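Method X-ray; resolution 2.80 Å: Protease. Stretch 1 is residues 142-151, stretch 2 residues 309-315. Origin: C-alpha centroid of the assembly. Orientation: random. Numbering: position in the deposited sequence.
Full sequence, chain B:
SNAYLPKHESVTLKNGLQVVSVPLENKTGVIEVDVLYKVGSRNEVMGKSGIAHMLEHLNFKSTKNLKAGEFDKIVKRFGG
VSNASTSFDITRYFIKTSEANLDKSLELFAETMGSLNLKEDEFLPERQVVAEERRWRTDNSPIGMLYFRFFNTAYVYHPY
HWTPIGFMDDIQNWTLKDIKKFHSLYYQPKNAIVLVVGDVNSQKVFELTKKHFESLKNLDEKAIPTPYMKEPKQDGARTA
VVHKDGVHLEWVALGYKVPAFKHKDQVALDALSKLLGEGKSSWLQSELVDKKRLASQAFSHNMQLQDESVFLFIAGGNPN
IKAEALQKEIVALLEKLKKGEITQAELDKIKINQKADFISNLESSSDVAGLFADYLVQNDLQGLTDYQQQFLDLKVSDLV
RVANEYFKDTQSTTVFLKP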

ATOM      1  N   PRO B 142       9.698 -17.369  10.098  1.00 66.75           N
ATOM      2  CA  PRO B 142       8.432 -17.973   9.666  1.00 57.48           C
ATOM      3  C   PRO B 142       7.215 -17.171  10.129  1.00 41.45           C
ATOM      4  O   PRO B 142       6.494 -16.617   9.299  1.00 35.50           O
ATOM      5  CB  PRO B 142       8.459 -19.357  10.325  1.00 48.02           C
ATOM      6  CG  PRO B 142       9.908 -19.641  10.545  1.00 47.99           C
ATOM      7  CD  PRO B 142      10.525 -18.314  10.868  1.00 57.62           C
ATOM      8  N   ILE B 143       7.003 -17.101  11.438  1.00 37.85           N
ATOM      9  CA  ILE B 143       5.846 -16.405  11.985  1.00 33.50           C
ATOM     10  C   ILE B 143       5.886 -14.909  11.659  1.00 43.59           C
ATOM     11  O   ILE B 143       4.841 -14.281  11.491  1.00 55.44           O
ATOM     12  CB  ILE B 143       5.739 -16.608  13.521  1.00 29.56           C
ATOM     13  CG1 ILE B 143       4.404 -16.078  14.045  1.00 28.94           C
ATOM     14  CG2 ILE B 143       6.914 -15.964  14.253  1.00 26.72           C
ATOM     15  CD1 ILE B 143       3.207 -16.818  13.502  1.00 26.52           C
ATOM     16  N   GLY B 144       7.089 -14.350  11.547  1.00 39.69           N
ATOM     17  CA  GLY B 144       7.252 -12.936  11.264  1.00 25.45           C
ATOM     18  C   GLY B 144       6.858 -12.573   9.844  1.00 38.97           C
ATOM     19  O   GLY B 144       6.108 -11.621   9.624  1.00 41.91           O
HETATM   20  N   MSE B 145       7.369 -13.333   8.878  1.00 37.20           N
HETATM   21  CA  MSE B 145       7.037 -13.125   7.471  1.00 29.83           C
HETATM   22  C   MSE B 145       5.553 -13.351   7.225  1.00 35.10           C
HETATM   23  O   MSE B 145       4.916 -12.600   6.487  1.00 38.20           O
HETATM   24  CB  MSE B 145       7.858 -14.055   6.577  1.00 27.92           C
HETATM   25  CG  MSE B 145       7.687 -13.805   5.088  1.00 20.30           C
HETATM   26 SE   MSE B 145       8.421 -12.087   4.531  0.58 64.83          SE
HETATM   27  CE  MSE B 145       8.215 -12.274   2.598  1.00 72.19           C
ATOM     28  N   LEU B 146       5.014 -14.397   7.846  1.00 33.23           N
ATOM     29  CA  LEU B 146       3.597 -14.726   7.731  1.00 31.28           C
ATOM     30  C   LEU B 146       2.730 -13.595   8.272  1.00 33.15           C
ATOM     31  O   LEU B 146       1.707 -13.245   7.683  1.00 35.81           O
ATOM     32  CB  LEU B 146       3.291 -16.026   8.478  1.00 31.22           C
ATOM     33  CG  LEU B 146       1.836 -16.493   8.482  1.00 29.05           C
ATOM     34  CD1 LEU B 146       1.381 -16.814   7.071  1.00 36.25           C
ATOM     35  CD2 LEU B 146       1.663 -17.701   9.390  1.00 26.76           C
ATOM     36  N   TYR B 147       3.157 -13.031   9.396  1.00 32.91           N
ATOM     37  CA  TYR B 147       2.465 -11.921  10.043  1.00 34.09           C
ATOM     38  C   TYR B 147       2.436 -10.693   9.133  1.00 36.42           C
ATOM     39  O   TYR B 147       1.401 -10.044   8.970  1.00 20.63           O
ATOM     40  CB  TYR B 147       3.154 -11.595  11.371  1.00 40.69           C
ATOM     41  CG  TYR B 147       2.376 -10.712  12.322  1.00 50.49           C
ATOM     42  CD1 TYR B 147       1.264 -11.196  12.999  1.00 47.55           C
ATOM     43  CD2 TYR B 147       2.781  -9.406  12.575  1.00 53.46           C
ATOM     44  CE1 TYR B 147       0.559 -10.392  13.881  1.00 34.37           C
ATOM     45  CE2 TYR B 147       2.085  -8.597  13.455  1.00 48.56           C
ATOM     46  CZ  TYR B 147       0.976  -9.095  14.105  1.00 40.68           C
ATOM     47  OH  TYR B 147       0.284  -8.293  14.982  1.00 48.99           O
ATOM     48  N   PHE B 148       3.582 -10.392   8.529  1.00 36.95           N
ATOM     49  CA  PHE B 148       3.718  -9.225   7.665  1.00 28.88           C
ATOM     50  C   PHE B 148       2.950  -9.398   6.358  1.00 31.53           C
ATOM     51  O   PHE B 148       2.157  -8.536   5.976  1.00 37.23           O
ATOM     52  CB  PHE B 148       5.193  -8.956   7.375  1.00 15.89           C
ATOM     53  CG  PHE B 148       5.463  -7.598   6.796  1.00 24.36           C
ATOM     54  CD1 PHE B 148       5.582  -6.491   7.620  1.00 28.16           C
ATOM     55  CD2 PHE B 148       5.616  -7.429   5.430  1.00 16.88           C
ATOM     56  CE1 PHE B 148       5.840  -5.239   7.093  1.00 28.97           C
ATOM     57  CE2 PHE B 148       5.874  -6.181   4.896  1.00 24.62           C
ATOM     58  CZ  PHE B 148       5.988  -5.085   5.728  1.00 23.56           C
ATOM     59  N   ARG B 149       3.183 -10.519   5.680  1.00 20.53           N
ATOM     60  CA  ARG B 149       2.540 -10.788   4.397  1.00 22.79           C
ATOM     61  C   ARG B 149       1.020 -10.900   4.525  1.00 24.58           C
ATOM     62  O   ARG B 149       0.296 -10.676   3.554  1.00 22.98           O
ATOM     63  CB  ARG B 149       3.103 -12.069   3.770  1.00 17.23           C
ATOM     64  CG  ARG B 149       4.564 -11.977   3.341  1.00 18.07           C
ATOM     65  CD  ARG B 149       4.767 -11.031   2.161  1.00 24.04           C
ATOM     66  NE  ARG B 149       4.112 -11.502   0.942  1.00 37.93           N
ATOM     67  CZ  ARG B 149       2.966 -11.016   0.471  1.00 43.72           C
ATOM     68  NH1 ARG B 149       2.343 -10.038   1.113  1.00 39.76           N
ATOM     69  NH2 ARG B 149       2.443 -11.506  -0.645  1.00 45.54           N
ATOM     70  N   PHE B 150       0.536 -11.243   5.715  1.00 26.18           N
ATOM     71  CA  PHE B 150      -0.906 -11.318   5.929  1.00 29.80           C
ATOM     72  C   PHE B 150      -1.536  -9.937   5.833  1.00 35.09           C
ATOM     73  O   PHE B 150      -2.498  -9.735   5.091  1.00 40.48           O
ATOM     74  CB  PHE B 150      -1.243 -11.945   7.286  1.00 17.35           C
ATOM     75  CG  PHE B 150      -2.713 -11.909   7.615  1.00 22.39           C
ATOM     76  CD1 PHE B 150      -3.567 -12.895   7.147  1.00 29.77           C
ATOM     77  CD2 PHE B 150      -3.244 -10.882   8.385  1.00 21.44           C
ATOM     78  CE1 PHE B 150      -4.923 -12.857   7.442  1.00 30.97           C
ATOM     79  CE2 PHE B 150      -4.595 -10.838   8.681  1.00 15.00           C
ATOM     80  CZ  PHE B 150      -5.436 -11.826   8.209  1.00 17.11           C
ATOM     81  N   PHE B 151      -0.994  -8.989   6.590  1.00 13.86           N
ATOM     82  CA  PHE B 151      -1.556  -7.647   6.626  1.00 28.92           C
ATOM     83  C   PHE B 151      -1.411  -6.941   5.280  1.00 24.70           C
ATOM     84  O   PHE B 151      -2.217  -6.076   4.939  1.00 30.00           O
ATOM     85  CB  PHE B 151      -0.912  -6.828   7.745  1.00 15.66           C
ATOM     86  CG  PHE B 151      -1.458  -7.141   9.109  1.00 18.81           C
ATOM     87  CD1 PHE B 151      -2.636  -6.560   9.548  1.00 18.66           C
ATOM     88  CD2 PHE B 151      -0.800  -8.025   9.951  1.00 36.12           C
ATOM     89  CE1 PHE B 151      -3.147  -6.850  10.804  1.00 22.00           C
ATOM     90  CE2 PHE B 151      -1.306  -8.320  11.210  1.00 21.30           C
ATOM     91  CZ  PHE B 151      -2.480  -7.732  11.635  1.00 18.81           C
ATOM     92  N   SER B 309     -10.621  -3.885  12.390  1.00 23.25           N
ATOM     93  CA  SER B 309      -9.682  -4.841  12.960  1.00 30.64           C
ATOM     94  C   SER B 309      -9.737  -6.202  12.285  1.00 32.53           C
ATOM     95  O   SER B 309     -10.392  -6.379  11.257  1.00 19.84           O
ATOM     96  CB  SER B 309      -9.945  -4.998  14.460  1.00 39.48           C
ATOM     97  OG  SER B 309      -9.079  -5.960  15.033  1.00 53.94           O
ATOM     98  N   VAL B 310      -9.047  -7.165  12.887  1.00 40.92           N
ATOM     99  CA  VAL B 310      -8.901  -8.491  12.307  1.00 35.84           C
ATOM    100  C   VAL B 310      -8.913  -9.582  13.378  1.00 27.39           C
ATOM    101  O   VAL B 310      -8.219  -9.484  14.393  1.00 29.19           O
ATOM    102  CB  VAL B 310      -7.596  -8.584  11.477  1.00 14.91           C
ATOM    103  CG1 VAL B 310      -7.058 -10.002  11.450  1.00 26.77           C
ATOM    104  CG2 VAL B 310      -7.829  -8.072  10.063  1.00 23.38           C
ATOM    105  N   PHE B 311      -9.727 -10.608  13.153  1.00 19.29           N
ATOM    106  CA  PHE B 311      -9.680 -11.822  13.961  1.00 22.19           C
ATOM    107  C   PHE B 311      -8.767 -12.810  13.252  1.00 15.74           C
ATOM    108  O   PHE B 311      -9.001 -13.153  12.096  1.00 18.43           O
ATOM    109  CB  PHE B 311     -11.076 -12.411  14.157  1.00 29.88           C
ATOM    110  CG  PHE B 311     -11.160 -13.415  15.270  1.00 38.38           C
ATOM    111  CD1 PHE B 311     -10.685 -14.705  15.098  1.00 44.16           C
ATOM    112  CD2 PHE B 311     -11.725 -13.069  16.485  1.00 31.26           C
ATOM    113  CE1 PHE B 311     -10.763 -15.630  16.121  1.00 40.17           C
ATOM    114  CE2 PHE B 311     -11.809 -13.990  17.511  1.00 36.69           C
ATOM    115  CZ  PHE B 311     -11.328 -15.272  17.329  1.00 37.56           C
ATOM    116  N   LEU B 312      -7.732 -13.272  13.941  1.00 20.63           N
ATOM    117  CA  LEU B 312      -6.645 -13.976  13.269  1.00 24.35           C
ATOM    118  C   LEU B 312      -6.439 -15.419  13.735  1.00 34.91           C
ATOM    119  O   LEU B 312      -6.279 -15.678  14.925  1.00 52.53           O
ATOM    120  CB  LEU B 312      -5.349 -13.188  13.454  1.00 16.00           C
ATOM    121  CG  LEU B 312      -4.142 -13.631  12.633  1.00 42.95           C
ATOM    122  CD1 LEU B 312      -4.474 -13.612  11.152  1.00 46.97           C
ATOM    123  CD2 LEU B 312      -2.956 -12.732  12.927  1.00 39.54           C
ATOM    124  N   PHE B 313      -6.442 -16.349  12.781  1.00 24.16           N
ATOM    125  CA  PHE B 313      -6.094 -17.747  13.044  1.00 20.93           C
ATOM    126  C   PHE B 313      -4.716 -18.073  12.476  1.00 34.20           C
ATOM    127  O   PHE B 313      -4.465 -17.860  11.289  1.00 40.75           O
ATOM    128  CB  PHE B 313      -7.126 -18.697  12.432  1.00 27.41           C
ATOM    129  CG  PHE B 313      -8.487 -18.606  13.052  1.00 27.82           C
ATOM    130  CD1 PHE B 313      -8.829 -19.419  14.122  1.00 26.36           C
ATOM    131  CD2 PHE B 313      -9.432 -17.724  12.555  1.00 21.83           C
ATOM    132  CE1 PHE B 313     -10.085 -19.343  14.692  1.00 18.53           C
ATOM    133  CE2 PHE B 313     -10.690 -17.645  13.120  1.00 21.61           C
ATOM    134  CZ  PHE B 313     -11.016 -18.453  14.189  1.00 21.85           C
ATOM    135  N   ILE B 314      -3.828 -18.595  13.314  1.00 24.14           N
ATOM    136  CA  ILE B 314      -2.491 -18.973  12.860  1.00 27.29           C
ATOM    137  C   ILE B 314      -2.148 -20.406  13.264  1.00 35.31           C
ATOM    138  O   ILE B 314      -2.318 -20.790  14.422  1.00 54.61           O
ATOM    139  CB  ILE B 314      -1.416 -18.020  13.415  1.00 28.59           C
ATOM    140  CG1 ILE B 314      -1.701 -16.581  12.980  1.00 28.71           C
ATOM    141  CG2 ILE B 314      -0.033 -18.451  12.952  1.00 25.75           C
ATOM    142  CD1 ILE B 314      -0.662 -15.586  13.432  1.00 34.40           C
ATOM    143  N   ALA B 315      -1.667 -21.193  12.308  1.00 35.55           N
ATOM    144  CA  ALA B 315      -1.327 -22.586  12.573  1.00 39.71           C
ATOM    145  C   ALA B 315      -0.082 -23.029  11.806  1.00 41.40           C
ATOM    146  O   ALA B 315       0.064 -22.749  10.616  1.00 43.98           O
ATOM    147  CB  ALA B 315      -2.500 -23.485  12.233  1.00 23.19           C
TER

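Residues 142-151 form a helix and residues 309-315 a strand of the same chain, and the residues that touch lie at least 160 positions apart in sequence. The two axes come within 10.9 Å of each other, and their N-to-C directions differ by 149°, so the helix runs roughly antiparallel to the strand but clearly skewed from it. The nearest CA pairs mark the register: Ile143 CA lies 8.8 Å from Ile314 CA, and Phe150 CA lies 9.7 Å from Leu312 CA. At such separations the backbones do not touch, and side chains fill the gap. Each backbone keeps its own regular geometry. In the helix, i to i+4 hydrogen bonds run from Leu146 N to Pro142 O (3.0 Å) through Phe150 N to Leu146 O (3.0 Å), while the strand stays extended.

No hydrogen bond crosses between the stretches; the contact is apolar and buries 326 Å², both sides summed. The alternation of the strand selects its contributors: Val310, Leu312 and Ile314 point their CA-to-CB bonds toward the helix, whereas Ser309, Phe311 and Ala315 point away. On the helix, Leu146 and Phe150, one turn apart, point toward the strand. Ile143 and Tyr147 start out sideways, but the ends of their side chains come nearer.

The antiparallel sense orders the pairings, with the start of the helix meeting the later part of the strand. Ile314 receives two aliphatic partners at one methyl: its CG2 lies 3.7 Å from Ile143 CD1 and 4.0 Å from Leu146 CD2. These are van der Waals contacts between branched hydrocarbon chains, with no polar group to satisfy.

Farther along the helix, Leu312 packs against two aromatic rings. Its CD1 methyl sits over one face of Phe150, 3.7 Å from the ring centroid and 16° off the ring normal, a CH-pi contact in which the methyl meets the pi cloud almost head-on; the closest atoms, Leu312 CD1 and Phe150 CZ, are 3.6 Å apart. The other methyl, Leu312 CD2, approaches Tyr147 obliquely and more loosely, at 4.3 Å from CE1 of that ring. The fork of the leucine thus reaches both aromatic residues.

Phe150 also extends to Val310, whose CG1 lies 3.8 Å from Phe150 CE2, again in an oblique approach. With chi1 at 174° (t), this phenylalanine carries its ring out to the strand, where it touches two residues on the same strand face.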